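Local coordinates for GXWXG domain-containing protein (Thermomonospora curvata, PDB 4MVE) that is of unknown function but belongs to the GXWXG/DUF4334 family and folds as a curled antiparallel beta sheet flanked by helices, at residues A[8-13]-A[129-134]; A[99-104]-A[110-115]. All coordinates share one frame; numbering follows the deposited sequence.

Contact 1 (A[8-13]-A[129-134])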
ATOM      1  N   GLN A   8       2.272   8.202  15.139  1.00 39.10           N
ATOM      2  CA  GLN A   8       1.850   9.596  15.155  1.00 40.73           C
ATOM      3  C   GLN A   8       2.555  10.396  14.083  1.00 44.78           C
ATOM      4  O   GLN A   8       1.889  11.158  13.382  1.00 42.99           O
ATOM      5  CB  GLN A   8       2.050  10.227  16.535  1.00 45.55           C
ATOM      6  CG  GLN A   8       0.950   9.797  17.517  1.00 62.61           C
ATOM      7  CD  GLN A   8       1.094  10.300  18.945  1.00 95.90           C
ATOM      8  OE1 GLN A   8       0.224  10.053  19.796  1.00 92.03           O
ATOM      9  NE2 GLN A   8       2.181  11.003  19.260  1.00 93.24           N
ATOM     10  N   ARG A   9       3.883  10.191  13.918  1.00 42.66           N
ATOM     11  CA  ARG A   9       4.660  10.845  12.869  1.00 42.54           C
ATOM     12  C   ARG A   9       4.163  10.423  11.477  1.00 43.96           C
ATOM     13  O   ARG A   9       4.047  11.267  10.585  1.00 44.92           O
ATOM     14  CB  ARG A   9       6.141  10.503  13.002  1.00 42.96           C
ATOM     15  CG  ARG A   9       6.891  11.366  13.978  1.00 52.81           C
ATOM     16  CD  ARG A   9       8.290  11.590  13.439  1.00 67.90           C
ATOM     17  NE  ARG A   9       9.282  10.743  14.106  1.00 75.83           N
ATOM     18  CZ  ARG A   9      10.500  10.478  13.631  1.00 78.42           C
ATOM     19  NH1 ARG A   9      10.882  10.961  12.450  1.00 52.85           N
ATOM     20  NH2 ARG A   9      11.338   9.717  14.325  1.00 54.91           N
ATOM     21  N   LEU A  10       3.867   9.124  11.287  1.00 37.31           N
ATOM     22  CA  LEU A  10       3.433   8.662   9.967  1.00 35.06           C
ATOM     23  C   LEU A  10       2.008   9.096   9.657  1.00 36.21           C
ATOM     24  O   LEU A  10       1.735   9.451   8.524  1.00 35.87           O
ATOM     25  CB  LEU A  10       3.572   7.147   9.803  1.00 34.02           C
ATOM     26  CG  LEU A  10       5.003   6.618   9.561  1.00 39.54           C
ATOM     27  CD1 LEU A  10       5.024   5.107   9.685  1.00 39.66           C
ATOM     28  CD2 LEU A  10       5.541   7.004   8.154  1.00 36.58           C
ATOM     29  N   ALA A  11       1.122   9.127  10.658  1.00 33.05           N
ATOM     30  CA  ALA A  11      -0.269   9.526  10.464  1.00 31.13           C
ATOM     31  C   ALA A  11      -0.344  10.969   9.928  1.00 33.94           C
ATOM     32  O   ALA A  11      -1.133  11.245   9.019  1.00 32.08           O
ATOM     33  CB  ALA A  11      -1.047   9.379  11.778  1.00 32.28           C
ATOM     34  N   LYS A  12       0.497  11.863  10.456  1.00 33.74           N
ATOM     35  CA  LYS A  12       0.539  13.281  10.060  1.00 36.27           C
ATOM     36  C   LYS A  12       0.965  13.434   8.595  1.00 41.39           C
ATOM     37  O   LYS A  12       0.369  14.234   7.866  1.00 41.72           O
ATOM     38  CB  LYS A  12       1.479  14.090  10.983  1.00 40.18           C
ATOM     39  CG  LYS A  12       0.814  14.499  12.296  1.00 54.62           C
ATOM     40  CD  LYS A  12       1.791  15.037  13.339  1.00 64.56           C
ATOM     41  CE  LYS A  12       1.973  16.532  13.295  1.00 83.59           C
ATOM     42  NZ  LYS A  12       2.584  17.050  14.555  1.00 99.33           N
ATOM     43  N   ILE A  13       1.993  12.663   8.173  1.00 37.63           N
ATOM     44  CA  ILE A  13       2.493  12.671   6.786  1.00 35.35           C
ATOM     45  C   ILE A  13       1.397  12.116   5.840  1.00 35.57           C
ATOM     46  O   ILE A  13       1.071  12.752   4.843  1.00 35.44           O
ATOM     47  CB  ILE A  13       3.816  11.873   6.686  1.00 37.75           C
ATOM     48  CG1 ILE A  13       4.963  12.577   7.493  1.00 39.54           C
ATOM     49  CG2 ILE A  13       4.213  11.644   5.204  1.00 37.24           C
ATOM     50  CD1 ILE A  13       6.180  11.543   7.972  1.00 42.40           C
HETATM   51  N   MSE A 129      -5.367   3.435   8.897  1.00 32.65           N
HETATM   52  CA  MSE A 129      -4.152   3.753   8.134  1.00 29.42           C
HETATM   53  C   MSE A 129      -3.117   2.664   8.274  1.00 32.39           C
HETATM   54  O   MSE A 129      -2.883   2.174   9.376  1.00 33.12           O
HETATM   55  CB  MSE A 129      -3.515   5.082   8.573  1.00 30.27           C
HETATM   56  CG  MSE A 129      -4.354   6.297   8.300  1.00 35.58           C
HETATM   57 SE   MSE A 129      -3.400   7.858   8.950  0.88 39.97          SE
HETATM   58  CE  MSE A 129      -4.663   9.176   8.368  1.00 38.28           C
ATOM     59  N   VAL A 130      -2.526   2.283   7.158  1.00 28.38           N
ATOM     60  CA  VAL A 130      -1.418   1.309   7.058  1.00 27.98           C
ATOM     61  C   VAL A 130      -0.356   1.880   6.155  1.00 31.46           C
ATOM     62  O   VAL A 130      -0.680   2.670   5.274  1.00 29.54           O
ATOM     63  CB  VAL A 130      -1.824  -0.109   6.541  1.00 31.33           C
ATOM     64  CG1 VAL A 130      -2.893  -0.766   7.406  1.00 31.71           C
ATOM     65  CG2 VAL A 130      -2.212  -0.098   5.058  1.00 30.69           C
ATOM     66  N   VAL A 131       0.911   1.448   6.331  1.00 29.62           N
ATOM     67  CA  VAL A 131       1.976   1.799   5.398  1.00 28.08           C
ATOM     68  C   VAL A 131       2.193   0.509   4.608  1.00 30.75           C
ATOM     69  O   VAL A 131       2.187  -0.549   5.212  1.00 28.87           O
ATOM     70  CB  VAL A 131       3.272   2.342   6.078  1.00 31.88           C
ATOM     71  CG1 VAL A 131       4.454   2.335   5.107  1.00 30.20           C
ATOM     72  CG2 VAL A 131       3.060   3.767   6.600  1.00 32.06           C
ATOM     73  N   GLY A 132       2.360   0.591   3.292  1.00 26.90           N
ATOM     74  CA  GLY A 132       2.615  -0.604   2.493  1.00 25.27           C
ATOM     75  C   GLY A 132       4.050  -0.553   2.036  1.00 31.71           C
ATOM     76  O   GLY A 132       4.505   0.506   1.597  1.00 31.16           O
ATOM     77  N   ALA A 133       4.769  -1.699   2.128  1.00 28.85           N
ATOM     78  CA  ALA A 133       6.156  -1.857   1.704  1.00 28.70           C
ATOM     79  C   ALA A 133       6.188  -2.731   0.451  1.00 29.27           C
ATOM     80  O   ALA A 133       5.952  -3.938   0.525  1.00 27.02           O
ATOM     81  CB  ALA A 133       6.988  -2.480   2.818  1.00 30.02           C
HETATM   82  N   MSE A 134       6.395  -2.101  -0.715  1.00 24.57           N
HETATM   83  CA  MSE A 134       6.391  -2.818  -1.969  1.00 26.16           C
HETATM   84  C   MSE A 134       7.732  -3.544  -2.178  1.00 32.35           C
HETATM   85  O   MSE A 134       8.795  -2.901  -2.192  1.00 33.09           O
HETATM   86  CB  MSE A 134       6.103  -1.869  -3.156  1.00 28.31           C
HETATM   87  CG  MSE A 134       5.924  -2.661  -4.438  1.00 34.65           C
HETATM   88 SE   MSE A 134       6.003  -1.548  -6.007  0.97 43.51          SE
HETATM   89  CE  MSE A 134       7.967  -1.177  -5.950  1.00 41.66           C
TER

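Contact 2 (A[99-104]-A[110-115])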
ATOM      1  N   ARG A  99      -1.907 -12.833   1.874  1.00 29.13           N
ATOM      2  CA  ARG A  99      -1.258 -13.920   2.630  1.00 29.26           C
ATOM      3  C   ARG A  99      -0.448 -13.299   3.765  1.00 34.27           C
ATOM      4  O   ARG A  99      -0.248 -12.068   3.771  1.00 35.51           O
ATOM      5  CB  ARG A  99      -0.348 -14.767   1.726  1.00 23.21           C
ATOM      6  CG  ARG A  99      -1.057 -15.513   0.568  1.00 26.49           C
ATOM      7  CD  ARG A  99      -2.022 -16.575   1.136  1.00 30.91           C
ATOM      8  NE  ARG A  99      -2.578 -17.466   0.122  1.00 27.18           N
ATOM      9  CZ  ARG A  99      -3.734 -17.280  -0.512  1.00 44.45           C
ATOM     10  NH1 ARG A  99      -4.431 -16.165  -0.325  1.00 28.24           N
ATOM     11  NH2 ARG A  99      -4.173 -18.179  -1.379  1.00 36.03           N
ATOM     12  N   GLU A 100      -0.007 -14.116   4.727  1.00 28.43           N
ATOM     13  CA  GLU A 100       0.879 -13.631   5.783  1.00 28.43           C
ATOM     14  C   GLU A 100       2.290 -13.937   5.330  1.00 31.00           C
ATOM     15  O   GLU A 100       2.593 -15.099   5.075  1.00 30.11           O
ATOM     16  CB  GLU A 100       0.566 -14.274   7.134  1.00 30.79           C
ATOM     17  CG  GLU A 100      -0.773 -13.831   7.702  1.00 46.58           C
ATOM     18  CD  GLU A 100      -1.077 -14.516   9.017  1.00 81.00           C
ATOM     19  OE1 GLU A 100      -1.440 -15.715   8.991  1.00 78.02           O
ATOM     20  OE2 GLU A 100      -0.926 -13.860  10.075  1.00 83.12           O
ATOM     21  N   VAL A 101       3.111 -12.889   5.139  1.00 26.30           N
ATOM     22  CA  VAL A 101       4.483 -12.968   4.612  1.00 25.36           C
ATOM     23  C   VAL A 101       5.446 -12.209   5.539  1.00 31.42           C
ATOM     24  O   VAL A 101       5.039 -11.204   6.100  1.00 28.36           O
ATOM     25  CB  VAL A 101       4.550 -12.388   3.164  1.00 27.00           C
ATOM     26  CG1 VAL A 101       5.912 -12.681   2.497  1.00 26.93           C
ATOM     27  CG2 VAL A 101       3.396 -12.912   2.273  1.00 25.31           C
ATOM     28  N   ALA A 102       6.698 -12.720   5.731  1.00 30.00           N
ATOM     29  CA  ALA A 102       7.710 -12.037   6.548  1.00 30.84           C
ATOM     30  C   ALA A 102       8.459 -10.988   5.732  1.00 35.69           C
ATOM     31  O   ALA A 102       8.748 -11.194   4.553  1.00 33.37           O
ATOM     32  CB  ALA A 102       8.717 -13.026   7.118  1.00 31.58           C
ATOM     33  N   LEU A 103       8.814  -9.886   6.396  1.00 33.27           N
ATOM     34  CA  LEU A 103       9.668  -8.845   5.875  1.00 32.92           C
ATOM     35  C   LEU A 103      10.489  -8.356   7.031  1.00 41.34           C
ATOM     36  O   LEU A 103       9.920  -7.839   7.999  1.00 43.36           O
ATOM     37  CB  LEU A 103       8.910  -7.700   5.189  1.00 31.71           C
ATOM     38  CG  LEU A 103       9.824  -6.488   4.784  1.00 34.54           C
ATOM     39  CD1 LEU A 103      10.654  -6.807   3.522  1.00 32.55           C
ATOM     40  CD2 LEU A 103       9.016  -5.226   4.587  1.00 30.12           C
ATOM     41  N   ARG A 104      11.828  -8.567   6.966  1.00 39.55           N
ATOM     42  CA  ARG A 104      12.786  -8.173   8.009  1.00 40.84           C
ATOM     43  C   ARG A 104      12.451  -8.827   9.349  1.00 46.47           C
ATOM     44  O   ARG A 104      12.473  -8.172  10.389  1.00 48.02           O
ATOM     45  CB  ARG A 104      12.815  -6.647   8.162  1.00 38.15           C
ATOM     46  CG  ARG A 104      13.195  -5.961   6.900  1.00 38.67           C
ATOM     47  CD  ARG A 104      12.977  -4.485   6.999  1.00 39.90           C
ATOM     48  NE  ARG A 104      13.266  -3.939   5.697  1.00 43.32           N
ATOM     49  CZ  ARG A 104      12.647  -2.915   5.138  1.00 58.92           C
ATOM     50  NH1 ARG A 104      11.743  -2.215   5.827  1.00 41.53           N
ATOM     51  NH2 ARG A 104      12.955  -2.550   3.903  1.00 41.01           N
ATOM     52  N   ALA A 110       0.137  -9.283   3.753  1.00 27.21           N
ATOM     53  CA  ALA A 110       0.792  -8.786   2.567  1.00 25.70           C
ATOM     54  C   ALA A 110      -0.083  -9.008   1.355  1.00 28.13           C
ATOM     55  O   ALA A 110      -0.711 -10.048   1.271  1.00 26.06           O
ATOM     56  CB  ALA A 110       2.133  -9.497   2.387  1.00 25.54           C
HETATM   57  N   MSE A 111      -0.162  -8.028   0.424  1.00 24.83           N
HETATM   58  CA  MSE A 111      -0.887  -8.290  -0.823  1.00 24.44           C
HETATM   59  C   MSE A 111       0.071  -8.880  -1.849  1.00 30.00           C
HETATM   60  O   MSE A 111       1.145  -8.348  -2.052  1.00 29.42           O
HETATM   61  CB  MSE A 111      -1.531  -7.022  -1.360  1.00 26.10           C
HETATM   62  CG  MSE A 111      -2.624  -7.292  -2.364  1.00 30.55           C
HETATM   63 SE   MSE A 111      -2.943  -5.649  -3.388  0.91 35.09          SE
HETATM   64  CE  MSE A 111      -1.294  -5.567  -4.374  1.00 32.09           C
ATOM     65  N   ILE A 112      -0.289  -9.992  -2.482  1.00 28.55           N
ATOM     66  CA  ILE A 112       0.583 -10.596  -3.509  1.00 26.36           C
ATOM     67  C   ILE A 112      -0.112 -10.463  -4.870  1.00 28.61           C
ATOM     68  O   ILE A 112      -1.219 -10.941  -4.996  1.00 27.88           O
ATOM     69  CB  ILE A 112       0.867 -12.088  -3.168  1.00 28.27           C
ATOM     70  CG1 ILE A 112       1.469 -12.238  -1.741  1.00 26.74           C
ATOM     71  CG2 ILE A 112       1.731 -12.782  -4.284  1.00 27.90           C
ATOM     72  CD1 ILE A 112       1.867 -13.619  -1.293  1.00 34.32           C
ATOM     73  N   TYR A 113       0.537  -9.886  -5.891  1.00 25.81           N
ATOM     74  CA  TYR A 113      -0.100  -9.840  -7.224  1.00 25.12           C
ATOM     75  C   TYR A 113      -0.171 -11.245  -7.775  1.00 25.86           C
ATOM     76  O   TYR A 113       0.764 -12.048  -7.560  1.00 24.33           O
ATOM     77  CB  TYR A 113       0.676  -8.942  -8.198  1.00 25.89           C
ATOM     78  CG  TYR A 113       0.417  -7.457  -8.024  1.00 26.33           C
ATOM     79  CD1 TYR A 113       0.968  -6.749  -6.961  1.00 26.12           C
ATOM     80  CD2 TYR A 113      -0.363  -6.755  -8.941  1.00 29.44           C
ATOM     81  CE1 TYR A 113       0.765  -5.362  -6.822  1.00 27.99           C
ATOM     82  CE2 TYR A 113      -0.578  -5.379  -8.811  1.00 30.64           C
ATOM     83  CZ  TYR A 113      -0.034  -4.688  -7.738  1.00 35.28           C
ATOM     84  OH  TYR A 113      -0.246  -3.322  -7.661  1.00 29.90           O
ATOM     85  N   ASP A 114      -1.255 -11.543  -8.482  1.00 20.23           N
ATOM     86  CA  ASP A 114      -1.419 -12.849  -9.113  1.00 21.63           C
ATOM     87  C   ASP A 114      -0.467 -13.041 -10.264  1.00 30.52           C
ATOM     88  O   ASP A 114      -0.044 -14.175 -10.518  1.00 31.28           O
ATOM     89  CB  ASP A 114      -2.858 -13.011  -9.665  1.00 23.13           C
ATOM     90  CG  ASP A 114      -3.916 -13.070  -8.589  1.00 35.22           C
ATOM     91  OD1 ASP A 114      -3.543 -13.138  -7.382  1.00 34.19           O
ATOM     92  OD2 ASP A 114      -5.114 -13.104  -8.943  1.00 42.15           O
ATOM     93  N   LYS A 115      -0.206 -11.952 -11.037  1.00 28.60           N
ATOM     94  CA  LYS A 115       0.516 -12.101 -12.303  1.00 29.39           C
ATOM     95  C   LYS A 115       1.769 -11.256 -12.389  1.00 30.69           C
ATOM     96  O   LYS A 115       2.322 -11.121 -13.475  1.00 30.48           O
ATOM     97  CB  LYS A 115      -0.440 -11.749 -13.471  1.00 33.79           C
ATOM     98  CG  LYS A 115      -1.666 -12.647 -13.570  1.00 38.31           C
ATOM     99  CD  LYS A 115      -1.530 -13.632 -14.705  1.00 55.16           C
ATOM    100  CE  LYS A 115      -1.895 -15.051 -14.322  1.00 69.67           C
ATOM    101  NZ  LYS A 115      -1.419 -16.030 -15.342  1.00 75.37           N
TER

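Contact 1 (A[8-13]-A[129-134])
L10 and V131 meet where the N-terminal helix 5-16 lies against strand 129-136 of the antiparallel sheet, a helix-on-sheet packing made of two separate apolar touches. The L10–V131 side is the buried one. CD1 of L10 comes to 3.9 Å from CG2 of V131, and the two side chains cross at about a right angle. V131 turns CG1 anti to its own backbone nitrogen (chi1 165°), which leaves CG2 as the branch that faces the helix. Both residues are buried. L28 and L32 also touch L10, while Y29 and Y144 touch V131, so the pair belongs to the apolar core between the helices and the sheet. V130, between the two touching strand residues, packs on F39 and F122 instead.

The side of A11 and selenomethionine M129 is more open, both residues being partly exposed. M129 reaches the helix with a chain extended beyond CG (chi2 179°, chi3 177°). Its selenium rests against A11: SE of M129 sits 3.9 Å from CA of A11 and 4.0 Å from CB of A11.

Contact 2 (A[99-104]-A[110-115])
V101 and A110 make the closest side-chain touch between segments 99-104 and 110-115, with CG2 of V101 3.6 Å from CB of A110. The two residues are diagonal neighbours, because A110 is the backbone partner of R99. V101 presents CG2 by placing this methyl anti to its carbonyl carbon, while CG1 lies anti to the backbone nitrogen (chi1 -170°). The same CG2 reaches 3.9 Å from CD1 of I112, and these two side chains approach at a slant.

I112, two residues on from A110 in the same strand, brings its CD1 to the same patch. This CD1 of I112 also lies 3.9 Å from CB of R99, where the two side chains cross at about a right angle. One methyl thus rests against both V101 and the root of the arginine. R99 bends at chi2 (-65°), and its guanidinium leads away from this patch to a salt bridge with D73. Only the aliphatic start of R99 therefore takes part in the apolar cluster, which is partly exposed apart from buried A110. M111 and Y113 alternate with these residues and point to the other side, where M111 packs on F69 and V75 and Y113 on P77.

The backbones join at R99 and A110, an antiparallel hydrogen-bonded pair. N of R99 donates to O of A110 at 3.1 Å, and N of A110 donates to O of R99 at 2.8 Å. Backbone bonds of V101 with S108 and of I112 with R97 continue the pairing on either side. The segment axes nonetheless make an angle of 102°, far from straight antiparallel. Diagonal cross-strand packing on a strongly twisted and coiled pair, with consecutive strands closed by a short turn, is that of a beta hairpin in a curled antiparallel sheet.

In the fold
The centres of contacts 1 and 2 lie about 18 Å apart on the same antiparallel sheet. Along the chain, both segments of contact 2 fall between those of contact 1. Strand 118-124 pairs with strand 106-113 on one edge and strand 129-136 on the other, so it bridges the hairpin to the strand under helix 5-16. The contacts also touch directly, with CB of A133 3.8 Å from CD2 of L103. Next to it, R104 forms salt bridges with E26 and D30 and a hydrogen bond with Y144, which packs on V131. The N-terminal helices, the hairpin turn and the C-terminal strands are thereby joined into one compact body.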